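Local atomic coordinates of receptor-type tyrosine-protein phosphatase C (Rattus norvegicus, PDB entry 5FN8), a protein that is a transmembrane tyrosine phosphatase of leukocytes, probably required for T-cell activation through the antigen receptor, and represented here by two fibronectin type III domains of its extracellular region. Residues B[124-130]-B[168-173]. Sequence-based numbering, arbitrary orientation.
With NAG (2-acetamido-2-deoxy-beta-D-glucopyranose), chain G.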
ATOM      1  N   ILE B 124       3.751  -6.899  -1.158  1.00 61.14           N
ATOM      2  CA  ILE B 124       3.608  -8.306  -0.767  1.00 58.70           C
ATOM      3  C   ILE B 124       3.178  -9.134  -1.974  1.00 61.63           C
ATOM      4  O   ILE B 124       3.835 -10.129  -2.299  1.00 62.41           O
ATOM      5  CB  ILE B 124       2.671  -8.492   0.463  1.00 60.74           C
ATOM      6  CG1 ILE B 124       3.112  -7.592   1.682  1.00 59.44           C
ATOM      7  CG2 ILE B 124       2.533 -10.001   0.878  1.00 61.64           C
ATOM      8  CD1 ILE B 124       4.546  -7.603   2.082  1.00 59.60           C
ATOM      9  N   ASN B 125       2.073  -8.723  -2.634  1.00 56.77           N
ATOM     10  CA  ASN B 125       1.497  -9.316  -3.861  1.00 55.23           C
ATOM     11  C   ASN B 125       1.063 -10.762  -3.804  1.00 55.78           C
ATOM     12  O   ASN B 125       0.950 -11.415  -4.849  1.00 56.61           O
ATOM     13  CB  ASN B 125       2.429  -9.069  -5.066  1.00 52.43           C
ATOM     14  CG  ASN B 125       2.711  -7.617  -5.320  1.00 68.89           C
ATOM     15  OD1 ASN B 125       1.952  -6.735  -4.903  1.00 67.37           O
ATOM     16  ND2 ASN B 125       3.803  -7.335  -6.027  1.00 59.61           N
ATOM     17  N   GLY B 126       0.795 -11.251  -2.609  1.00 50.52           N
ATOM     18  CA  GLY B 126       0.392 -12.640  -2.434  1.00 50.72           C
ATOM     19  C   GLY B 126      -0.201 -12.907  -1.072  1.00 56.27           C
ATOM     20  O   GLY B 126      -0.180 -12.011  -0.221  1.00 57.67           O
ATOM     21  N   PRO B 127      -0.657 -14.160  -0.816  1.00 53.37           N
ATOM     22  CA  PRO B 127      -1.325 -14.468   0.470  1.00 54.06           C
ATOM     23  C   PRO B 127      -0.491 -14.620   1.727  1.00 63.60           C
ATOM     24  O   PRO B 127      -1.064 -14.556   2.825  1.00 64.81           O
ATOM     25  CB  PRO B 127      -2.079 -15.772   0.180  1.00 55.18           C
ATOM     26  CG  PRO B 127      -1.289 -16.427  -0.879  1.00 59.68           C
ATOM     27  CD  PRO B 127      -0.728 -15.310  -1.742  1.00 55.42           C
ATOM     28  N   GLU B 128       0.821 -14.917   1.592  1.00 61.40           N
ATOM     29  CA  GLU B 128       1.672 -15.207   2.743  1.00 59.44           C
ATOM     30  C   GLU B 128       2.867 -14.281   2.848  1.00 61.48           C
ATOM     31  O   GLU B 128       3.085 -13.430   1.983  1.00 57.86           O
ATOM     32  CB  GLU B 128       2.104 -16.682   2.724  1.00 61.58           C
ATOM     33  CG  GLU B 128       0.945 -17.652   2.902  1.00 76.88           C
ATOM     34  CD  GLU B 128       1.009 -18.869   2.001  1.00113.08           C
ATOM     35  OE1 GLU B 128       2.044 -19.575   2.020  1.00116.26           O
ATOM     36  OE2 GLU B 128       0.006 -19.135   1.297  1.00105.94           O
ATOM     37  N   ALA B 129       3.639 -14.448   3.939  1.00 58.83           N
ATOM     38  CA  ALA B 129       4.808 -13.655   4.221  1.00 58.23           C
ATOM     39  C   ALA B 129       5.906 -14.509   4.869  1.00 63.52           C
ATOM     40  O   ALA B 129       5.828 -14.819   6.070  1.00 64.47           O
ATOM     41  CB  ALA B 129       4.440 -12.472   5.102  1.00 58.41           C
ATOM     42  N   ARG B 130       6.924 -14.913   4.051  1.00 58.80           N
ATOM     43  CA  ARG B 130       8.076 -15.714   4.505  1.00 57.40           C
ATOM     44  C   ARG B 130       9.370 -15.169   3.987  1.00 58.66           C
ATOM     45  O   ARG B 130       9.437 -14.533   2.928  1.00 55.64           O
ATOM     46  CB  ARG B 130       7.918 -17.217   4.216  1.00 56.41           C
ATOM     47  CG  ARG B 130       6.593 -17.734   4.779  1.00 60.02           C
ATOM     48  CD  ARG B 130       6.502 -19.195   5.006  1.00 56.70           C
ATOM     49  NE  ARG B 130       7.584 -19.715   5.843  1.00 63.49           N
ATOM     50  CZ  ARG B 130       7.493 -19.968   7.142  1.00 71.77           C
ATOM     51  NH1 ARG B 130       6.386 -19.677   7.802  1.00 64.61           N
ATOM     52  NH2 ARG B 130       8.520 -20.490   7.795  1.00 59.21           N
ATOM     53  N   TYR B 168      15.452 -13.416   0.372  1.00 50.19           N
ATOM     54  CA  TYR B 168      14.344 -13.302  -0.596  1.00 49.34           C
ATOM     55  C   TYR B 168      13.057 -13.343   0.210  1.00 52.90           C
ATOM     56  O   TYR B 168      12.977 -14.037   1.232  1.00 52.98           O
ATOM     57  CB  TYR B 168      14.247 -14.519  -1.538  1.00 50.54           C
ATOM     58  CG  TYR B 168      15.514 -14.915  -2.250  1.00 52.58           C
ATOM     59  CD1 TYR B 168      16.564 -15.529  -1.561  1.00 53.41           C
ATOM     60  CD2 TYR B 168      15.647 -14.738  -3.625  1.00 53.45           C
ATOM     61  CE1 TYR B 168      17.732 -15.909  -2.221  1.00 53.06           C
ATOM     62  CE2 TYR B 168      16.802 -15.136  -4.298  1.00 54.09           C
ATOM     63  CZ  TYR B 168      17.838 -15.722  -3.592  1.00 58.92           C
ATOM     64  OH  TYR B 168      18.939 -16.130  -4.292  1.00 57.60           O
ATOM     65  N   PHE B 169      12.041 -12.653  -0.286  1.00 51.26           N
ATOM     66  CA  PHE B 169      10.702 -12.705   0.293  1.00 50.41           C
ATOM     67  C   PHE B 169       9.901 -13.695  -0.514  1.00 52.01           C
ATOM     68  O   PHE B 169       9.975 -13.683  -1.746  1.00 51.34           O
ATOM     69  CB  PHE B 169      10.014 -11.338   0.238  1.00 50.11           C
ATOM     70  CG  PHE B 169       8.728 -11.290   1.033  1.00 49.36           C
ATOM     71  CD1 PHE B 169       8.746 -11.114   2.411  1.00 51.24           C
ATOM     72  CD2 PHE B 169       7.494 -11.325   0.393  1.00 48.97           C
ATOM     73  CE1 PHE B 169       7.552 -11.009   3.136  1.00 50.39           C
ATOM     74  CE2 PHE B 169       6.317 -11.245   1.120  1.00 50.87           C
ATOM     75  CZ  PHE B 169       6.359 -11.075   2.484  1.00 48.22           C
ATOM     76  N   TYR B 170       9.141 -14.537   0.179  1.00 47.67           N
ATOM     77  CA  TYR B 170       8.227 -15.505  -0.408  1.00 47.13           C
ATOM     78  C   TYR B 170       6.792 -15.147   0.010  1.00 54.29           C
ATOM     79  O   TYR B 170       6.516 -15.001   1.200  1.00 55.78           O
ATOM     80  CB  TYR B 170       8.603 -16.934   0.027  1.00 47.01           C
ATOM     81  CG  TYR B 170       7.679 -17.987  -0.538  1.00 47.49           C
ATOM     82  CD1 TYR B 170       7.615 -18.224  -1.908  1.00 48.53           C
ATOM     83  CD2 TYR B 170       6.875 -18.764   0.300  1.00 48.89           C
ATOM     84  CE1 TYR B 170       6.744 -19.171  -2.438  1.00 49.40           C
ATOM     85  CE2 TYR B 170       6.001 -19.719  -0.220  1.00 49.93           C
ATOM     86  CZ  TYR B 170       5.959 -19.938  -1.589  1.00 59.05           C
ATOM     87  OH  TYR B 170       5.136 -20.915  -2.108  1.00 66.69           O
ATOM     88  N   ASN B 171       5.901 -14.983  -0.955  1.00 52.11           N
ATOM     89  CA  ASN B 171       4.521 -14.562  -0.685  1.00 53.18           C
ATOM     90  C   ASN B 171       3.460 -15.674  -0.786  1.00 60.13           C
ATOM     91  O   ASN B 171       2.291 -15.382  -0.837  1.00 60.47           O
ATOM     92  CB  ASN B 171       4.148 -13.318  -1.547  1.00 49.50           C
ATOM     93  CG  ASN B 171       3.920 -13.620  -3.007  1.00 58.66           C
ATOM     94  OD1 ASN B 171       3.802 -14.772  -3.421  1.00 65.21           O
ATOM     95  ND2 ASN B 171       3.856 -12.595  -3.832  1.00 46.64           N
ATOM     96  N   GLY B 172       3.877 -16.931  -0.769  1.00 60.25           N
ATOM     97  CA  GLY B 172       2.972 -18.072  -0.876  1.00 59.21           C
ATOM     98  C   GLY B 172       2.863 -18.583  -2.291  1.00 61.48           C
ATOM     99  O   GLY B 172       2.351 -19.676  -2.523  1.00 61.70           O
ATOM    100  N   GLU B 173       3.333 -17.790  -3.257  1.00 58.64           N
ATOM    101  CA  GLU B 173       3.276 -18.185  -4.657  1.00 59.03           C
ATOM    102  C   GLU B 173       4.534 -17.816  -5.431  1.00 60.69           C
ATOM    103  O   GLU B 173       4.855 -18.475  -6.421  1.00 62.75           O
ATOM    104  CB  GLU B 173       2.044 -17.552  -5.320  1.00 61.15           C
ATOM    105  CG  GLU B 173       0.780 -18.358  -5.097  1.00 73.43           C
ATOM    106  CD  GLU B 173      -0.463 -17.727  -5.663  1.00 99.47           C
ATOM    107  OE1 GLU B 173      -0.610 -17.692  -6.907  1.00105.57           O
ATOM    108  OE2 GLU B 173      -1.289 -17.258  -4.853  1.00 93.56           O
TER
HETATM  109  C1  NAG G1188       8.843 -21.954   3.153  1.00 85.62           C
HETATM  110  C2  NAG G1188       8.697 -22.442   1.708  1.00 86.97           C
HETATM  111  C3  NAG G1188       7.230 -22.675   1.330  1.00 91.37           C
HETATM  112  C4  NAG G1188       6.479 -23.433   2.419  1.00 94.83           C
HETATM  113  C5  NAG G1188       6.653 -22.773   3.783  1.00 93.03           C
HETATM  114  C6  NAG G1188       6.005 -23.557   4.905  1.00 93.50           C
HETATM  115  C7  NAG G1188       9.489 -21.474  -0.460  1.00 87.76           C
HETATM  116  C8  NAG G1188      10.314 -20.379  -1.060  1.00 84.66           C
HETATM  117  N2  NAG G1188       9.294 -21.401   0.879  1.00 85.11           N
HETATM  118  O3  NAG G1188       7.176 -23.473   0.150  1.00 94.49           O
HETATM  119  O4  NAG G1188       5.096 -23.483   2.076  1.00 99.97           O
HETATM  120  O5  NAG G1188       8.051 -22.690   4.096  1.00 89.87           O
HETATM  121  O6  NAG G1188       6.127 -22.911   6.164  1.00 93.19           O
HETATM  122  O7  NAG G1188       9.004 -22.364  -1.153  1.00 93.97           O
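In the second fibronectin type III domain of this fragment, the loop 124-130, which leads into strand 130-137, closes against the end of strand 162-170 and the turn after it. Asn-171 has the most surface covered (92 Å²). Its ND2 donates to Ile-124 O (2.9 Å, 161°) and also to Ala-96 O, so one amide group bridges two separate backbone carbonyls. Asn-171 OD1 accepts from Glu-173 N at 3.1 Å, an Asx turn, while Asn-171 O receives Glu-128 N (2.9 Å, 163°).

Arg-130 (82 Å²) and Tyr-170 form an antiparallel hydrogen-bonded pair: Arg-130 N to Tyr-170 O is 2.9 Å, Tyr-170 N to Arg-130 O 2.8 Å. Their side chains share a sheet face with the glycan: NAG C8 lies over the Tyr-170 ring (3.6 Å from CD1), NAG O6 over the Arg-130 guanidinium (3.4 Å from CZ), and Arg-130 NE hydrogen-bonds to OD1 of the glycosylated Asn-146.

Phe-169 (74 Å²) is buried beneath the loop, its CZ 3.5 Å from Ala-129 CB and 3.9 Å from Ile-124 CD1; Tyr-131 meets its ring edge-to-face. At Gly-172, phi is positive (96°), and an ideal CB would clash at 2.7 Å with Glu-128 CD; Gly-172 CA lies 3.4 Å from Glu-128 OE1.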